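Local coordinates for ABC transporter substrate-binding protein (Rhizobium radiobacter, PDB 6TFX), which binds mannopinic acid, a mannityl-opine, as the periplasmic solute-binding component of an ABC import system, at residues A[41-46]-A[51-56]; A[140-145]-A[479-484]; A[252-257]-A[398-403]. All coordinates share one frame; numbering follows the deposited sequence.

Contact 1: A[41-46]-A[51-56]; sequences RFAPGS and SIEADL
Arg41 and Glu53 meet through backbone and side chain. As an antiparallel hydrogen-bonded pair, Arg41 N donates to Glu53 O at 2.8 Å and Glu53 N returns the bond to Arg41 O. Both side chains leave on the same face, where Arg41 NE lies 2.8 Å from Glu53 OE2 in a salt bridge, and NH2 adds a weak second bond to that oxygen. One carboxylate oxygen takes the whole grip; NE meets it on its anti side, 27° out of the carboxylate plane, and the two planes lie 43° apart. Pro44 CG sits 3.4 Å above the Arg41 guanidinium plane, toward its rim. The pairing is that of a small beta hairpin: strands 40-41 and 53-54 form a two-stranded sheet, and a type II turn from Ala43 to Ser46 starts the connection. Across from the turn, Ser51 carries OG between its backbone N and carbonyl carbon (chi1 76°), where it accepts from Ala43 N at 3.1 Å and also bonds Asn48 O; the CB atoms of Ala43 and Ser51 touch at 3.7 Å. The Asp55 carboxylate passes Arg41 CB (OD2 at 3.9 Å), but its polar partners are Arg191 for OD1 and Ala38 N for OD2.

Contact 2: A[140-145]-A[479-484]; sequences SNFSGG and SMPSAP
A 2.7 Å hydrogen bond from Ser482 N to Ser479 O closes a type I beta turn, and the two residues at the middle of that turn, Met480 and Pro481, are the ones that meet the ring of Phe142. Met480 brings its CB over one face of the ring, 3.7 Å from the centroid and 22° off the ring normal, which satisfies the geometry of a CH-pi contact; the nearest ring atom, Phe142 CD1, is 3.4 Å from that CB. The contact joins the loop between helices 135-138 and 150-156 to the loop between strands 470-471 and 491-492, with Arg29 of helix 26-35 touching both Phe142 and Pro481. Beyond CB the methionine chain bends at both chi2 (-54°) and chi3, which turns its CE back toward the ring, 3.7 Å from Phe142 CE2. Its SD stands 5.2 Å from the ring centroid in an oblique approach, a Met-aromatic contact more distant than the CH-pi contact of CB. Pro481 follows alongside, its N 3.9 Å from Phe142 CE1. The phenylalanine reaches across because CG is anti to the backbone N (chi1 -169°), and its loop is shaped by an inverse gamma turn centred on Asn141. On the face opposite Met480, Ser143 OG lies 3.2 Å above the Phe142 ring plane, toward the rim, and is itself hydrogen-bonded to Arg29. The Phe142 side chain comes to about 6 Å from the bound opine.

Contact 3: A[252-257]-A[398-403]; sequences LLHINI and QFYHSA
An aromatic cluster of His254, Phe399 and Tyr400 joins a strand of the large mixed sheet to the C-terminal end of helix 392-400. His254 has CG anti to the carbonyl carbon (chi1 -65°), which carries its imidazole toward the helix end. The rings of His254 and Phe399 are nearly parallel, 14° between planes, but with centroids 5.3 Å apart they barely overlap; the closest atoms are His254 CE1 and Phe399 CD1 at 3.5 Å. His254 and Tyr400 meet rim to rim, planes at 32°, with CE1 of the histidine 3.6 Å from the tyrosine OH. Leu252 and Tyr400 approach each other from opposite directions, Leu252 CD2 coming 3.4 Å from Tyr400 OH, whose hydrogen bond goes to Val295 O. The polar link is a water 2.8 Å from His254 ND1 that donates to Phe399 O at 2.7 Å. Phe399 CB covers the centre of the Tyr400 ring from one face, 3.6 Å above its plane. The Tyr400 side chain is about 4 Å from that of Cys418, which with Cys453 forms a magnesium site. Around the cluster, strand 240-255 runs between strands 381-386 and 454-467, His254 touches Tyr384 and Ala454, and Phe399 stacks on Tyr395 of its own helix.

Contact 1 is a surface contact, whereas the touching residues of contacts 2 and 3 are all buried, and the chemistry follows: backbone pairing and a salt bridge in the first, ring packing in the other two. The polar element between the segments of contact 3 is a single water, while contact 2 has no polar bond between its segments. Contacts 1 and 2 are neighbours, centres 10 Å apart, and join directly: Phe42 N probably bonds Asn141 OD1 at 2.9 Å, and Phe42 CZ packs on Met480 CG at 3.7 Å. Contact 3 stands apart, 31 Å from contact 1 between centres and across the chain's centre from it; its residues fall within the long sequence separating 140-145 from 479-484.

Contact 1: A[41-46]-A[51-56]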
loop_
_atom_site.group_PDB
_atom_site.type_symbol
_atom_site.label_atom_id
_atom_site.label_comp_id
_atom_site.label_asym_id
_atom_site.label_seq_id
_atom_site.Cartn_x
_atom_site.Cartn_y
_atom_site.Cartn_z
ATOM N N ARG A 41 15.003 -3.918 -7.781
ATOM C CA ARG A 41 13.577 -4.166 -7.801
ATOM C C ARG A 41 13.275 -5.470 -7.135
ATOM O O ARG A 41 14.135 -6.340 -7.076
ATOM C CB ARG A 41 13.076 -4.235 -9.261
ATOM C CG ARG A 41 13.640 -5.448 -10.049
ATOM C CD ARG A 41 12.863 -5.594 -11.333
ATOM N NE ARG A 41 13.277 -6.744 -12.127
ATOM C CZ ARG A 41 12.714 -7.057 -13.285
ATOM N NH1 ARG A 41 11.709 -6.321 -13.763
ATOM N NH2 ARG A 41 13.144 -8.107 -13.977
ATOM N N PHE A 42 12.044 -5.631 -6.694
ATOM C CA PHE A 42 11.574 -6.931 -6.236
ATOM C C PHE A 42 11.550 -7.816 -7.508
ATOM O O PHE A 42 11.304 -7.317 -8.613
ATOM C CB PHE A 42 10.123 -6.796 -5.768
ATOM C CG PHE A 42 10.060 -6.191 -4.392
ATOM C CD1 PHE A 42 10.094 -4.809 -4.220
ATOM C CD2 PHE A 42 9.893 -6.993 -3.277
ATOM C CE1 PHE A 42 10.056 -4.249 -2.931
ATOM C CE2 PHE A 42 9.841 -6.435 -1.992
ATOM C CZ PHE A 42 9.954 -5.073 -1.830
ATOM N N ALA A 43 11.783 -9.127 -7.365
ATOM C CA ALA A 43 11.664 -9.991 -8.532
ATOM C C ALA A 43 10.211 -9.937 -8.985
ATOM O O ALA A 43 9.304 -9.989 -8.138
ATOM C CB ALA A 43 11.995 -11.429 -8.143
ATOM N N PRO A 44 9.958 -9.871 -10.304
ATOM C CA PRO A 44 8.561 -9.900 -10.777
ATOM C C PRO A 44 7.833 -11.120 -10.196
ATOM O O PRO A 44 8.347 -12.258 -10.243
ATOM C CB PRO A 44 8.709 -9.994 -12.294
ATOM C CG PRO A 44 10.037 -9.287 -12.570
ATOM C CD PRO A 44 10.913 -9.754 -11.423
ATOM N N GLY A 45 6.672 -10.858 -9.607
ATOM C CA GLY A 45 5.867 -11.896 -8.974
ATOM C C GLY A 45 6.170 -12.149 -7.510
ATOM O O GLY A 45 5.536 -13.010 -6.891
ATOM N N SER A 46 7.109 -11.389 -6.924
ATOM C CA SER A 46 7.422 -11.485 -5.501
ATOM C C SER A 46 7.198 -10.151 -4.785
ATOM O O SER A 46 7.497 -9.081 -5.345
ATOM C CB SER A 46 8.866 -11.914 -5.272
ATOM O OG SER A 46 9.137 -12.017 -3.876
ATOM N N SER A 51 13.877 -11.230 -2.490
ATOM C CA SER A 51 13.993 -11.411 -3.941
ATOM C C SER A 51 14.663 -10.237 -4.681
ATOM O O SER A 51 14.780 -10.298 -5.903
ATOM C CB SER A 51 12.597 -11.612 -4.527
ATOM O OG SER A 51 11.910 -10.375 -4.583
ATOM N N ILE A 52 15.004 -9.157 -3.974
ATOM C CA ILE A 52 15.480 -7.939 -4.635
ATOM C C ILE A 52 16.682 -8.215 -5.519
ATOM O O ILE A 52 17.601 -8.961 -5.146
ATOM C CB ILE A 52 15.676 -6.795 -3.623
ATOM C CG1 ILE A 52 14.273 -6.293 -3.190
ATOM C CG2 ILE A 52 16.474 -5.642 -4.238
ATOM C CD1 ILE A 52 14.224 -5.410 -1.960
ATOM N N GLU A 53 16.615 -7.656 -6.746
ATOM C CA GLU A 53 17.613 -7.877 -7.797
ATOM C C GLU A 53 17.919 -6.555 -8.532
ATOM O O GLU A 53 17.202 -5.569 -8.362
ATOM C CB GLU A 53 17.090 -8.926 -8.801
ATOM C CG GLU A 53 15.724 -8.610 -9.399
ATOM C CD GLU A 53 15.158 -9.588 -10.419
ATOM O OE1 GLU A 53 15.123 -10.813 -10.150
ATOM O OE2 GLU A 53 14.721 -9.116 -11.492
ATOM N N ALA A 54 18.937 -6.561 -9.401
ATOM C CA ALA A 54 19.310 -5.353 -10.157
ATOM C C ALA A 54 18.151 -4.802 -11.036
ATOM O O ALA A 54 17.382 -5.576 -11.615
ATOM C CB ALA A 54 20.490 -5.668 -11.058
ATOM N N ASP A 55 18.074 -3.466 -11.183
ATOM C CA ASP A 55 17.087 -2.818 -12.084
ATOM C C ASP A 55 17.918 -1.741 -12.823
ATOM O O ASP A 55 18.782 -2.112 -13.623
ATOM C CB ASP A 55 15.882 -2.227 -11.319
ATOM C CG ASP A 55 14.622 -1.981 -12.153
ATOM O OD1 ASP A 55 14.538 -2.519 -13.285
ATOM O OD2 ASP A 55 13.702 -1.251 -11.664
ATOM N N LEU A 56 17.779 -0.441 -12.478
ATOM C CA LEU A 56 18.632 0.581 -13.123
ATOM C C LEU A 56 20.110 0.359 -12.759
ATOM O O LEU A 56 20.992 0.565 -13.602
ATOM C CB LEU A 56 18.190 1.976 -12.692
ATOM C CG LEU A 56 19.108 3.132 -13.072
ATOM C CD1 LEU A 56 19.194 3.327 -14.620
ATOM C CD2 LEU A 56 18.612 4.396 -12.416
#

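Contact 2: A[140-145]-A[479-484]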
loop_
_atom_site.group_PDB
_atom_site.type_symbol
_atom_site.label_atom_id
_atom_site.label_comp_id
_atom_site.label_asym_id
_atom_site.label_seq_id
_atom_site.Cartn_x
_atom_site.Cartn_y
_atom_site.Cartn_z
ATOM N N SER A 140 13.926 0.143 -3.822
ATOM C CA SER A 140 13.267 -0.716 -4.786
ATOM C C SER A 140 12.076 -0.057 -5.449
ATOM O O SER A 140 11.771 1.105 -5.179
ATOM C CB SER A 140 12.848 -2.032 -4.135
ATOM O OG SER A 140 11.773 -1.750 -3.255
ATOM N N ASN A 141 11.375 -0.843 -6.273
ATOM C CA ASN A 141 10.248 -0.358 -7.065
ATOM C C ASN A 141 8.973 -0.335 -6.235
ATOM O O ASN A 141 8.013 -1.074 -6.489
ATOM C CB ASN A 141 10.119 -1.143 -8.378
ATOM C CG ASN A 141 9.903 -2.620 -8.187
ATOM O OD1 ASN A 141 10.462 -3.249 -7.284
ATOM N ND2 ASN A 141 9.132 -3.199 -9.079
ATOM N N PHE A 142 8.957 0.563 -5.245
ATOM C CA PHE A 142 7.780 0.767 -4.405
ATOM C C PHE A 142 7.947 2.075 -3.689
ATOM O O PHE A 142 9.075 2.453 -3.343
ATOM C CB PHE A 142 7.558 -0.360 -3.367
ATOM C CG PHE A 142 6.199 -0.314 -2.670
ATOM C CD1 PHE A 142 5.021 -0.469 -3.395
ATOM C CD2 PHE A 142 6.111 -0.149 -1.294
ATOM C CE1 PHE A 142 3.772 -0.447 -2.751
ATOM C CE2 PHE A 142 4.864 -0.127 -0.651
ATOM C CZ PHE A 142 3.708 -0.277 -1.382
ATOM N N SER A 143 6.832 2.771 -3.484
ATOM C CA SER A 143 6.815 4.036 -2.743
ATOM C C SER A 143 7.930 5.007 -3.224
ATOM O O SER A 143 8.009 5.287 -4.411
ATOM C CB SER A 143 6.823 3.778 -1.232
ATOM O OG SER A 143 5.628 3.096 -0.852
ATOM N N GLY A 144 8.809 5.457 -2.331
ATOM C CA GLY A 144 9.805 6.463 -2.685
ATOM C C GLY A 144 11.025 6.001 -3.449
ATOM O O GLY A 144 11.924 6.803 -3.695
ATOM N N GLY A 145 11.091 4.713 -3.788
ATOM C CA GLY A 145 12.270 4.193 -4.484
ATOM C C GLY A 145 12.310 4.447 -5.984
ATOM O O GLY A 145 13.380 4.425 -6.608
ATOM N N SER A 479 3.015 -8.804 -5.090
ATOM C CA SER A 479 3.469 -7.564 -5.703
ATOM C C SER A 479 3.253 -6.585 -4.573
ATOM O O SER A 479 2.218 -6.657 -3.912
ATOM C CB SER A 479 2.571 -7.188 -6.883
ATOM O OG SER A 479 3.083 -6.114 -7.654
ATOM N N MET A 480 4.204 -5.686 -4.313
ATOM C CA MET A 480 4.034 -4.787 -3.173
ATOM C C MET A 480 2.669 -4.023 -3.152
ATOM O O MET A 480 2.099 -3.907 -2.051
ATOM C CB MET A 480 5.223 -3.858 -2.992
ATOM C CG MET A 480 6.345 -4.489 -2.162
ATOM S SD MET A 480 5.931 -5.169 -0.513
ATOM C CE MET A 480 5.024 -3.753 0.233
ATOM N N PRO A 481 2.067 -3.600 -4.291
ATOM C CA PRO A 481 0.733 -2.974 -4.222
ATOM C C PRO A 481 -0.439 -3.980 -4.055
ATOM O O PRO A 481 -1.587 -3.540 -3.990
ATOM C CB PRO A 481 0.599 -2.292 -5.591
ATOM C CG PRO A 481 1.954 -2.293 -6.191
ATOM C CD PRO A 481 2.587 -3.535 -5.669
ATOM N N SER A 482 -0.170 -5.313 -4.026
ATOM C CA SER A 482 -1.178 -6.394 -3.940
ATOM C C SER A 482 -2.031 -6.464 -5.221
ATOM O O SER A 482 -3.208 -6.878 -5.192
ATOM C CB SER A 482 -2.061 -6.261 -2.694
ATOM O OG SER A 482 -1.276 -6.196 -1.512
ATOM N N ALA A 483 -1.414 -6.078 -6.361
ATOM C CA ALA A 483 -2.072 -6.040 -7.663
ATOM C C ALA A 483 -1.161 -6.676 -8.704
ATOM O O ALA A 483 0.058 -6.715 -8.512
ATOM C CB ALA A 483 -2.363 -4.602 -8.053
ATOM N N PRO A 484 -1.715 -7.146 -9.829
ATOM C CA PRO A 484 -0.851 -7.740 -10.867
ATOM C C PRO A 484 0.242 -6.793 -11.351
ATOM O O PRO A 484 0.052 -5.578 -11.431
ATOM C CB PRO A 484 -1.824 -8.023 -12.013
ATOM C CG PRO A 484 -3.169 -8.160 -11.360
ATOM C CD PRO A 484 -3.133 -7.161 -10.232
#

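Contact 3: A[252-257]-A[398-403]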
loop_
_atom_site.group_PDB
_atom_site.type_symbol
_atom_site.label_atom_id
_atom_site.label_comp_id
_atom_site.label_asym_id
_atom_site.label_seq_id
_atom_site.Cartn_x
_atom_site.Cartn_y
_atom_site.Cartn_z
ATOM N N LEU A 252 -7.811 -1.849 9.791
ATOM C CA LEU A 252 -7.975 -1.525 11.209
ATOM C C LEU A 252 -8.926 -0.363 11.326
ATOM O O LEU A 252 -8.992 0.457 10.393
ATOM C CB LEU A 252 -6.662 -1.046 11.827
ATOM C CG LEU A 252 -5.547 -2.089 11.936
ATOM C CD1 LEU A 252 -4.362 -1.707 11.037
ATOM C CD2 LEU A 252 -5.083 -2.202 13.374
ATOM N N LEU A 253 -9.571 -0.225 12.496
ATOM C CA LEU A 253 -10.318 0.992 12.843
ATOM C C LEU A 253 -9.324 1.787 13.680
ATOM O O LEU A 253 -9.016 1.385 14.818
ATOM C CB LEU A 253 -11.537 0.649 13.732
ATOM C CG LEU A 253 -12.641 -0.107 13.039
ATOM C CD1 LEU A 253 -13.625 -0.680 14.074
ATOM C CD2 LEU A 253 -13.375 0.823 12.069
ATOM N N HIS A 254 -8.782 2.898 13.115
ATOM C CA HIS A 254 -7.858 3.778 13.833
ATOM C C HIS A 254 -8.739 4.805 14.518
ATOM O O HIS A 254 -9.470 5.523 13.835
ATOM C CB HIS A 254 -6.925 4.498 12.862
ATOM C CG HIS A 254 -6.024 3.540 12.156
ATOM N ND1 HIS A 254 -4.799 3.172 12.699
ATOM C CD2 HIS A 254 -6.208 2.891 10.984
ATOM C CE1 HIS A 254 -4.276 2.295 11.848
ATOM N NE2 HIS A 254 -5.073 2.093 10.794
ATOM N N ILE A 255 -8.690 4.862 15.847
ATOM C CA ILE A 255 -9.589 5.765 16.603
ATOM C C ILE A 255 -8.805 6.995 17.028
ATOM O O ILE A 255 -7.783 6.840 17.701
ATOM C CB ILE A 255 -10.155 5.037 17.864
ATOM C CG1 ILE A 255 -10.957 3.748 17.483
ATOM C CG2 ILE A 255 -11.008 6.004 18.718
ATOM C CD1 ILE A 255 -11.156 2.818 18.788
ATOM N N ASN A 256 -9.327 8.198 16.747
ATOM C CA ASN A 256 -8.629 9.405 17.184
ATOM C C ASN A 256 -8.852 9.507 18.688
ATOM O O ASN A 256 -9.934 9.909 19.137
ATOM C CB ASN A 256 -9.123 10.657 16.445
ATOM C CG ASN A 256 -8.334 11.876 16.815
ATOM O OD1 ASN A 256 -7.755 11.962 17.899
ATOM N ND2 ASN A 256 -8.307 12.852 15.934
ATOM N N ILE A 257 -7.801 9.149 19.461
ATOM C CA ILE A 257 -7.882 9.105 20.932
ATOM C C ILE A 257 -7.965 10.484 21.589
ATOM O O ILE A 257 -8.137 10.552 22.808
ATOM C CB ILE A 257 -6.717 8.279 21.513
ATOM C CG1 ILE A 257 -5.370 9.001 21.279
ATOM C CG2 ILE A 257 -6.741 6.828 20.909
ATOM C CD1 ILE A 257 -4.169 8.362 21.998
ATOM N N GLN A 398 4.833 4.329 10.673
ATOM C CA GLN A 398 3.900 5.118 9.852
ATOM C C GLN A 398 2.514 5.301 10.455
ATOM O O GLN A 398 1.910 6.377 10.317
ATOM C CB GLN A 398 3.810 4.472 8.459
ATOM C CG GLN A 398 5.186 4.520 7.744
ATOM C CD GLN A 398 5.113 3.956 6.354
ATOM O OE1 GLN A 398 4.098 4.049 5.684
ATOM N NE2 GLN A 398 6.220 3.395 5.887
ATOM N N PHE A 399 1.995 4.247 11.086
ATOM C CA PHE A 399 0.633 4.313 11.627
ATOM C C PHE A 399 0.565 4.699 13.104
ATOM O O PHE A 399 -0.510 5.166 13.539
ATOM C CB PHE A 399 -0.035 2.948 11.472
ATOM C CG PHE A 399 -0.475 2.653 10.070
ATOM C CD1 PHE A 399 -1.730 3.077 9.615
ATOM C CD2 PHE A 399 0.374 1.995 9.183
ATOM C CE1 PHE A 399 -2.140 2.811 8.301
ATOM C CE2 PHE A 399 -0.017 1.766 7.850
ATOM C CZ PHE A 399 -1.287 2.145 7.428
ATOM N N TYR A 400 1.631 4.463 13.894
ATOM C CA TYR A 400 1.513 4.635 15.331
ATOM C C TYR A 400 2.559 5.515 16.034
ATOM O O TYR A 400 2.340 5.815 17.210
ATOM C CB TYR A 400 1.475 3.249 16.019
ATOM C CG TYR A 400 0.467 2.306 15.395
ATOM C CD1 TYR A 400 -0.894 2.622 15.362
ATOM C CD2 TYR A 400 0.874 1.105 14.807
ATOM C CE1 TYR A 400 -1.819 1.770 14.761
ATOM C CE2 TYR A 400 -0.044 0.248 14.203
ATOM C CZ TYR A 400 -1.383 0.603 14.146
ATOM O OH TYR A 400 -2.293 -0.238 13.549
ATOM N N HIS A 401 3.664 5.912 15.365
ATOM C CA HIS A 401 4.641 6.772 16.055
ATOM C C HIS A 401 4.100 8.203 16.045
ATOM O O HIS A 401 3.515 8.615 15.040
ATOM C CB HIS A 401 5.997 6.708 15.360
ATOM C CG HIS A 401 7.074 7.412 16.123
ATOM N ND1 HIS A 401 7.194 8.793 16.104
ATOM C CD2 HIS A 401 8.007 6.905 16.963
ATOM C CE1 HIS A 401 8.228 9.079 16.889
ATOM N NE2 HIS A 401 8.751 7.974 17.422
ATOM N N SER A 402 4.249 8.944 17.152
ATOM C CA SER A 402 3.654 10.290 17.198
ATOM C C SER A 402 4.158 11.246 16.097
ATOM O O SER A 402 3.433 12.193 15.742
ATOM C CB SER A 402 3.819 10.927 18.577
ATOM O OG SER A 402 5.179 11.269 18.737
ATOM N N ALA A 403 5.366 11.034 15.554
ATOM C CA ALA A 403 5.876 11.936 14.502
ATOM C C ALA A 403 4.977 11.831 13.237
ATOM O O ALA A 403 4.914 12.751 12.421
ATOM C CB ALA A 403 7.309 11.555 14.139
HETATM O O HOH W 1 -3.218 5.175 13.895
#